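Local coordinates for xanthomonas outer protein D (Xanthomonas euvesicatoria, PDB 2OIX) that is a type III secreted effector whose Ulp1-family cysteine protease domain, inactivated here by mutation, in its active form removes SUMO from proteins, at residues Leu147-Arg150 against Val151-Gly154; Asp153-Phe156 against Asp157-Gly160. The protein carries 1 engineered substitution. One frame throughout, in Å; residues are numbered along the deposited sequence.

How the contacts relate
Contacts 1 and 2 follow one another along the chain and share Asp153 and Gly154. Contact 1 is the last two turns of helix 136-153 with its Schellman motif. Contact 2 is the loop that leaves it, with a type I turn at Thr155-Tyr158. Their centres are about 7 Å apart. Arg150 O joins them, lying 3.0 Å from Thr155 N and 3.1 Å from Phe156 N, both probable hydrogen bonds. Phe156 then folds back on the helix, with its CG 3.6 Å from Val151 CG2. Both lie in the Ulp1-type catalytic domain, on the same side of its centre. Both are structural, a helix end and the following turn, and neither holds a known catalytic or ligand-binding residue.

Contact 1: residues Leu147-Arg150 against Val151-Gly154; sequences LAHR and VLDG
Leu147 O receives the N-H of Val151 at 3.0 Å, one of three i to i+4 bonds near the end of this helix. Ala148 O takes Leu152 N at 3.1 Å, with an N-H...O angle of 162°. The same oxygen also has a weak bond from Val151 N. His149 O accepts Asp153 N at 2.9 Å. Gly154, with positive phi, ends the run in a Schellman motif, and its N donates to Val151 O at 3.2 Å.

The side chains work around these carbonyls. Asp153 CG sits between its own backbone N and carbonyl carbon (chi1 79°), which turns the carboxylate back toward the helix end. There Asp153 OD1 lies 3.0 Å from Arg150 O. Both are acceptors, so this is no bond. OD1 is satisfied instead by the Thr155 hydroxyl, and Arg150 O probably accepts from the backbone N of Thr155 and of Phe156. Val151 CG2 rests 3.5 Å from Leu147 O, and Leu152 CD1 approaches Ala148 O at 3.7 Å. Arg150 runs out extended from CG to NE; its NH1 is hydrogen-bonded to the carbonyls of Gly161 and Asp163, while His149 ND1 is bonded to Glu145 O, one turn back, and Val151 O has a second donor in Asn26 ND2.

The buried side of these turns faces the sheet: Ala148, Val151 and Leu152 touch Leu30 on edge strand 30-32, while Leu147 meets Phe66 and Val151 meets Ile64, both on the adjoining strand 64-71.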
ATOM      1  N   LEU A 147       8.543  -3.359  -3.738  1.00 21.78           N
ATOM      2  CA  LEU A 147       8.423  -2.100  -4.471  1.00 21.89           C
ATOM      3  C   LEU A 147       9.279  -0.952  -3.839  1.00 22.09           C
ATOM      4  O   LEU A 147       9.927  -0.177  -4.578  1.00 22.51           O
ATOM      5  CB  LEU A 147       6.950  -1.719  -4.596  1.00 22.58           C
ATOM      6  CG  LEU A 147       6.010  -2.542  -5.497  1.00 19.38           C
ATOM      7  CD1 LEU A 147       4.588  -1.772  -5.505  1.00 19.93           C
ATOM      8  CD2 LEU A 147       6.541  -2.579  -6.946  1.00 23.51           C
ATOM      9  N   ALA A 148       9.290  -0.860  -2.507  1.00 21.93           N
ATOM     10  CA  ALA A 148      10.200   0.061  -1.788  1.00 22.10           C
ATOM     11  C   ALA A 148      11.655  -0.112  -2.206  1.00 21.96           C
ATOM     12  O   ALA A 148      12.341   0.868  -2.489  1.00 22.12           O
ATOM     13  CB  ALA A 148      10.050  -0.065  -0.255  1.00 21.38           C
ATOM     14  N   HIS A 149      12.140  -1.351  -2.243  1.00 20.91           N
ATOM     15  CA  HIS A 149      13.518  -1.557  -2.692  1.00 22.78           C
ATOM     16  C   HIS A 149      13.770  -1.150  -4.164  1.00 22.70           C
ATOM     17  O   HIS A 149      14.865  -0.661  -4.512  1.00 22.48           O
ATOM     18  CB  HIS A 149      13.976  -2.980  -2.373  1.00 22.55           C
ATOM     19  CG  HIS A 149      14.340  -3.172  -0.926  1.00 25.77           C
ATOM     20  ND1 HIS A 149      13.396  -3.373   0.057  1.00 27.99           N
ATOM     21  CD2 HIS A 149      15.544  -3.182  -0.299  1.00 27.54           C
ATOM     22  CE1 HIS A 149      14.000  -3.487   1.229  1.00 28.56           C
ATOM     23  NE2 HIS A 149      15.303  -3.384   1.041  1.00 27.76           N
ATOM     24  N   ARG A 150      12.759  -1.317  -5.016  1.00 22.59           N
ATOM     25  CA  ARG A 150      12.884  -0.868  -6.405  1.00 22.23           C
ATOM     26  C   ARG A 150      12.960   0.661  -6.498  1.00 22.12           C
ATOM     27  O   ARG A 150      13.645   1.192  -7.365  1.00 22.52           O
ATOM     28  CB  ARG A 150      11.731  -1.424  -7.251  1.00 21.97           C
ATOM     29  CG  ARG A 150      11.790  -2.958  -7.322  1.00 22.13           C
ATOM     30  CD  ARG A 150      10.751  -3.522  -8.297  1.00 21.92           C
ATOM     31  NE  ARG A 150      10.762  -4.992  -8.278  1.00 20.87           N
ATOM     32  CZ  ARG A 150       9.834  -5.768  -8.830  1.00 23.92           C
ATOM     33  NH1 ARG A 150       8.845  -5.244  -9.463  1.00 21.23           N
ATOM     34  NH2 ARG A 150       9.893  -7.115  -8.753  1.00 20.32           N
ATOM     35  N   VAL A 151      12.280   1.369  -5.606  1.00 22.71           N
ATOM     36  CA  VAL A 151      12.379   2.843  -5.615  1.00 22.05           C
ATOM     37  C   VAL A 151      13.828   3.190  -5.206  1.00 23.42           C
ATOM     38  O   VAL A 151      14.489   3.986  -5.857  1.00 24.24           O
ATOM     39  CB  VAL A 151      11.345   3.511  -4.714  1.00 21.68           C
ATOM     40  CG1 VAL A 151      11.620   5.013  -4.620  1.00 22.58           C
ATOM     41  CG2 VAL A 151       9.861   3.218  -5.243  1.00 19.26           C
ATOM     42  N   LEU A 152      14.335   2.535  -4.162  1.00 23.76           N
ATOM     43  CA  LEU A 152      15.675   2.814  -3.657  1.00 24.59           C
ATOM     44  C   LEU A 152      16.741   2.570  -4.704  1.00 24.92           C
ATOM     45  O   LEU A 152      17.706   3.339  -4.811  1.00 23.67           O
ATOM     46  CB  LEU A 152      15.973   1.913  -2.458  1.00 24.58           C
ATOM     47  CG  LEU A 152      15.744   2.431  -1.031  1.00 26.52           C
ATOM     48  CD1 LEU A 152      14.555   3.389  -0.844  1.00 25.77           C
ATOM     49  CD2 LEU A 152      15.656   1.257  -0.068  1.00 26.93           C
ATOM     50  N   ASP A 153      16.588   1.479  -5.457  1.00 24.49           N
ATOM     51  CA  ASP A 153      17.668   1.094  -6.350  1.00 26.23           C
ATOM     52  C   ASP A 153      17.458   1.631  -7.751  1.00 25.84           C
ATOM     53  O   ASP A 153      18.268   1.377  -8.649  1.00 25.76           O
ATOM     54  CB  ASP A 153      17.935  -0.416  -6.291  1.00 27.12           C
ATOM     55  CG  ASP A 153      16.941  -1.245  -7.089  1.00 30.21           C
ATOM     56  OD1 ASP A 153      16.014  -0.689  -7.708  1.00 31.36           O
ATOM     57  OD2 ASP A 153      17.083  -2.498  -7.081  1.00 36.08           O
ATOM     58  N   GLY A 154      16.382   2.404  -7.899  1.00 26.11           N
ATOM     59  CA  GLY A 154      16.008   3.080  -9.140  1.00 27.83           C
ATOM     60  C   GLY A 154      15.614   2.162 -10.303  1.00 28.79           C
ATOM     61  O   GLY A 154      15.931   2.477 -11.465  1.00 30.53           O
TER

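Contact 2: residues Asp153-Phe156 against Asp157-Gly160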
ATOM      1  N   ASP A 153      16.588   1.479  -5.457  1.00 24.49           N
ATOM      2  CA  ASP A 153      17.668   1.094  -6.350  1.00 26.23           C
ATOM      3  C   ASP A 153      17.458   1.631  -7.751  1.00 25.84           C
ATOM      4  O   ASP A 153      18.268   1.377  -8.649  1.00 25.76           O
ATOM      5  CB  ASP A 153      17.935  -0.416  -6.291  1.00 27.12           C
ATOM      6  CG  ASP A 153      16.941  -1.245  -7.089  1.00 30.21           C
ATOM      7  OD1 ASP A 153      16.014  -0.689  -7.708  1.00 31.36           O
ATOM      8  OD2 ASP A 153      17.083  -2.498  -7.081  1.00 36.08           O
ATOM      9  N   GLY A 154      16.382   2.404  -7.899  1.00 26.11           N
ATOM     10  CA  GLY A 154      16.008   3.080  -9.140  1.00 27.83           C
ATOM     11  C   GLY A 154      15.614   2.162 -10.303  1.00 28.79           C
ATOM     12  O   GLY A 154      15.931   2.477 -11.465  1.00 30.53           O
ATOM     13  N   THR A 155      14.986   1.016 -10.015  1.00 26.97           N
ATOM     14  CA  THR A 155      14.450   0.147 -11.066  1.00 26.26           C
ATOM     15  C   THR A 155      12.902   0.218 -11.151  1.00 27.33           C
ATOM     16  O   THR A 155      12.290  -0.277 -12.110  1.00 28.77           O
ATOM     17  CB  THR A 155      14.943  -1.274 -10.891  1.00 26.10           C
ATOM     18  OG1 THR A 155      14.400  -1.778  -9.667  1.00 25.99           O
ATOM     19  CG2 THR A 155      16.507  -1.272 -10.852  1.00 25.95           C
ATOM     20  N   PHE A 156      12.293   0.897 -10.179  1.00 25.72           N
ATOM     21  CA  PHE A 156      10.837   1.083 -10.096  1.00 26.45           C
ATOM     22  C   PHE A 156      10.296   1.731 -11.362  1.00 25.34           C
ATOM     23  O   PHE A 156       9.242   1.350 -11.831  1.00 26.88           O
ATOM     24  CB  PHE A 156      10.528   1.973  -8.886  1.00 24.70           C
ATOM     25  CG  PHE A 156       9.055   2.197  -8.605  1.00 25.47           C
ATOM     26  CD1 PHE A 156       8.310   1.247  -7.866  1.00 24.27           C
ATOM     27  CD2 PHE A 156       8.465   3.388  -8.991  1.00 25.96           C
ATOM     28  CE1 PHE A 156       6.983   1.481  -7.557  1.00 28.31           C
ATOM     29  CE2 PHE A 156       7.091   3.673  -8.709  1.00 27.83           C
ATOM     30  CZ  PHE A 156       6.368   2.693  -7.954  1.00 23.28           C
ATOM     31  N   ASP A 157      11.050   2.652 -11.958  1.00 24.60           N
ATOM     32  CA  ASP A 157      10.545   3.373 -13.128  1.00 25.67           C
ATOM     33  C   ASP A 157      10.792   2.684 -14.479  1.00 24.89           C
ATOM     34  O   ASP A 157      10.305   3.170 -15.505  1.00 24.59           O
ATOM     35  CB  ASP A 157      11.110   4.789 -13.169  1.00 25.03           C
ATOM     36  CG  ASP A 157      10.535   5.693 -12.068  1.00 28.79           C
ATOM     37  OD1 ASP A 157       9.366   5.511 -11.646  1.00 28.78           O
ATOM     38  OD2 ASP A 157      11.271   6.615 -11.646  1.00 30.78           O
ATOM     39  N   TYR A 158      11.541   1.591 -14.511  1.00 23.35           N
ATOM     40  CA  TYR A 158      11.698   0.885 -15.779  1.00 23.86           C
ATOM     41  C   TYR A 158      10.356   0.260 -16.155  1.00 23.72           C
ATOM     42  O   TYR A 158       9.529  -0.025 -15.276  1.00 23.15           O
ATOM     43  CB  TYR A 158      12.760  -0.230 -15.670  1.00 24.70           C
ATOM     44  CG  TYR A 158      14.197   0.251 -15.544  1.00 25.59           C
ATOM     45  CD1 TYR A 158      14.656   1.312 -16.285  1.00 27.23           C
ATOM     46  CD2 TYR A 158      15.111  -0.412 -14.740  1.00 26.56           C
ATOM     47  CE1 TYR A 158      15.974   1.755 -16.187  1.00 28.64           C
ATOM     48  CE2 TYR A 158      16.445   0.026 -14.635  1.00 27.40           C
ATOM     49  CZ  TYR A 158      16.845   1.127 -15.356  1.00 27.10           C
ATOM     50  OH  TYR A 158      18.126   1.600 -15.313  1.00 29.40           O
ATOM     51  N   ALA A 159      10.145   0.042 -17.451  1.00 23.83           N
ATOM     52  CA  ALA A 159       9.033  -0.782 -17.899  1.00 23.69           C
ATOM     53  C   ALA A 159       9.093  -2.096 -17.112  1.00 23.91           C
ATOM     54  O   ALA A 159      10.170  -2.659 -16.875  1.00 23.09           O
ATOM     55  CB  ALA A 159       9.081  -0.996 -19.430  1.00 23.68           C
ATOM     56  N   GLY A 160       7.936  -2.526 -16.610  1.00 24.05           N
ATOM     57  CA  GLY A 160       7.875  -3.743 -15.809  1.00 23.97           C
ATOM     58  C   GLY A 160       8.323  -3.544 -14.364  1.00 24.10           C
ATOM     59  O   GLY A 160       8.217  -4.446 -13.562  1.00 24.80           O
TER
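This is a local turn contact at the surface, a type I beta turn from Thr155 to Tyr158 in the loop between helix 136-153 and helix 171-179. Tyr158 N donates to Thr155 O at 3.1 Å with an N-H...O angle of 152°, which closes the turn.

The Tyr158 ring lies back over the start of the turn. Gly154 O is over one face of the ring, 4.0 Å from Tyr158 CE2. Thr155 CB is 3.9 Å from Tyr158 CD2, and the methyl Thr155 CG2 is near Tyr158 CE2.

The hydroxyl of Thr155 goes another way. With OG1 between the backbone N and the carbonyl carbon (chi1 65°), it donates to the syn lone pair of Asp153 OD1 at 2.8 Å. Thr155 N makes a weak bond to the same oxygen. One carboxylate oxygen thus holds both donors of Thr155 just past the helix end.

The buried Phe156 ring packs on Leu147, Arg150 and Val151 of the helix. Arg162 bonds to two carbonyls of the turn, NE to Phe156 O and NH2 to Tyr158 O. Asp157 OD1 forms a salt bridge with Arg84 NH2. Asp157 OD1 also comes to the edge of the Phe156 ring, 3.5 Å from Phe156 CD2, with the carboxylate and ring planes 64° apart.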